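PDB 2O0M: transcriptional regulator, SorC family from Enterococcus faecalis, which probably regulates transcription by binding DNA under the control of a carbohydrate effector. Local coordinates for residues A318-A323 and T327-D332. Sequence-based numbering, arbitrary orientation.
Sequences AYMKNA and TWLITD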
# COMPACT_ATOMS: atom_id res chain seq x y z
N ALA A 318 -7.72 -2.79 12.23
CA ALA A 318 -7.74 -4.22 11.95
C ALA A 318 -6.46 -4.67 11.26
O ALA A 318 -5.90 -5.73 11.58
CB ALA A 318 -8.96 -4.58 11.12
N TYR A 319 -5.99 -3.88 10.30
CA TYR A 319 -4.76 -4.23 9.60
C TYR A 319 -3.55 -4.01 10.51
O TYR A 319 -2.64 -4.84 10.55
CB TYR A 319 -4.55 -3.44 8.29
CG TYR A 319 -3.15 -3.66 7.80
CD1 TYR A 319 -2.80 -4.86 7.17
CD2 TYR A 319 -2.14 -2.75 8.06
CE1 TYR A 319 -1.48 -5.11 6.77
CE2 TYR A 319 -0.83 -2.98 7.67
CZ TYR A 319 -0.50 -4.16 7.02
OH TYR A 319 0.81 -4.39 6.64
N MSE A 320 -3.51 -2.89 11.21
CA MSE A 320 -2.29 -2.50 11.91
C MSE A 320 -1.94 -3.45 13.06
O MSE A 320 -0.79 -3.49 13.51
CB MSE A 320 -2.37 -1.04 12.37
CG MSE A 320 -2.34 -0.03 11.22
SE MSE A 320 -0.67 0.02 10.23
CE MSE A 320 0.49 0.28 11.74
N LYS A 321 -2.92 -4.24 13.51
CA LYS A 321 -2.74 -5.20 14.61
C LYS A 321 -1.54 -6.11 14.40
O LYS A 321 -0.76 -6.34 15.35
CB LYS A 321 -3.99 -6.07 14.80
CG LYS A 321 -4.99 -5.45 15.72
CD LYS A 321 -6.16 -6.38 15.99
CE LYS A 321 -6.99 -5.89 17.15
NZ LYS A 321 -8.23 -6.67 17.34
N ASN A 322 -1.40 -6.61 13.17
CA ASN A 322 -0.32 -7.51 12.79
C ASN A 322 0.69 -6.93 11.79
O ASN A 322 1.47 -7.68 11.21
CB ASN A 322 -0.91 -8.83 12.25
CG ASN A 322 -1.42 -8.72 10.79
OD1 ASN A 322 -1.48 -7.64 10.18
ND2 ASN A 322 -1.81 -9.88 10.24
N ALA A 323 0.67 -5.61 11.57
CA ALA A 323 1.64 -4.95 10.69
C ALA A 323 3.05 -5.08 11.28
O ALA A 323 3.19 -5.19 12.50
CB ALA A 323 1.30 -3.49 10.52
N THR A 327 6.84 -0.49 10.79
CA THR A 327 5.93 0.29 9.94
C THR A 327 5.89 1.77 10.38
O THR A 327 5.84 2.07 11.57
CB THR A 327 4.49 -0.29 9.94
OG1 THR A 327 4.51 -1.63 9.41
CG2 THR A 327 3.53 0.55 9.10
N TRP A 328 5.94 2.67 9.40
CA TRP A 328 5.60 4.08 9.61
C TRP A 328 4.17 4.24 9.11
O TRP A 328 3.86 3.85 7.99
CB TRP A 328 6.51 4.99 8.77
CG TRP A 328 7.91 5.15 9.26
CD1 TRP A 328 8.79 4.16 9.56
CD2 TRP A 328 8.62 6.38 9.44
NE1 TRP A 328 10.00 4.70 9.96
CE2 TRP A 328 9.91 6.06 9.89
CE3 TRP A 328 8.28 7.73 9.28
CZ2 TRP A 328 10.87 7.03 10.17
CZ3 TRP A 328 9.24 8.69 9.56
CH2 TRP A 328 10.51 8.33 10.00
N LEU A 329 3.30 4.81 9.95
CA LEU A 329 1.92 5.07 9.54
C LEU A 329 1.75 6.56 9.28
O LEU A 329 1.93 7.37 10.19
CB LEU A 329 0.93 4.61 10.61
CG LEU A 329 -0.54 4.97 10.37
CD1 LEU A 329 -1.08 4.32 9.10
CD2 LEU A 329 -1.40 4.58 11.56
N ILE A 330 1.43 6.90 8.04
CA ILE A 330 1.06 8.28 7.68
C ILE A 330 -0.46 8.33 7.66
O ILE A 330 -1.10 7.58 6.93
CB ILE A 330 1.60 8.69 6.30
CG1 ILE A 330 3.13 8.59 6.29
CG2 ILE A 330 1.12 10.11 5.96
CD1 ILE A 330 3.77 8.79 4.96
N THR A 331 -1.02 9.21 8.47
CA THR A 331 -2.46 9.28 8.62
C THR A 331 -2.87 10.73 8.89
O THR A 331 -2.05 11.65 8.79
CB THR A 331 -2.92 8.32 9.75
OG1 THR A 331 -4.34 8.16 9.74
CG2 THR A 331 -2.43 8.77 11.13
N ASP A 332 -4.13 10.92 9.22
CA ASP A 332 -4.59 12.28 9.52
C ASP A 332 -5.28 12.36 10.87
O ASP A 332 -5.49 11.36 11.55
CB ASP A 332 -5.44 12.86 8.39
CG ASP A 332 -6.66 12.02 8.05
OD1 ASP A 332 -7.10 11.21 8.89
OD2 ASP A 332 -7.20 12.21 6.94
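No ring enters the contact itself: Met-320, Ala-323, Thr-327 and Leu-329 meet through methyl groups, a selenium atom and a threonine hydroxyl, and the nearby flat side chains face other partners. The ring of Tyr-319 packs edge-to-face with Phe-277 and meets His-241 with the ring planes steeply inclined, while Phe-273 and Leu-297 also touch this side chain. Trp-328 leaves the strand with its CB pointing away from 318-323, and its side chain packs on Thr-134 and Leu-138 of helix 122-138 and on Ile-111 of strand 109-113. The contact closes the second half of a beta-alpha-beta unit, strand 302-306, helix 313-320, strand 328-332, in the putative sugar-binding domain, whose family belongs to the Rossmann-type clan. Strand 328-332 runs parallel to both 302-306 and 109-113.

Met-320, present as selenomethionine, carries the apolar link from the helix to the strand. Its chain is bent at chi2 (-66°) and again at chi3 (-53°), bringing the terminal methyl round to Thr-327: CE of Met-320 lies 4.0 Å from CG2 of Thr-327. Further along the strand, SE of Met-320 rests 4.5 Å from CD1 of Leu-329, which also packs on Ala-305. Ile-107 adds a further neighbour to Met-320, and all four touching residues are buried.

A type I turn runs from Met-320 to Ala-323, with a weak 3.2 Å hydrogen bond from Ala-323 N to Met-320 O. The CB of Ala-323 then approaches OG1 of Thr-327 to 3.9 Å. Thr-327 thus divides its two branches: with chi1 at -62°, CG2 stands anti to the backbone N and reaches the Met-320 methyl, whereas OG1, buried beside Ala-323, hydrogen-bonds to the carbonyl O of Pro-324.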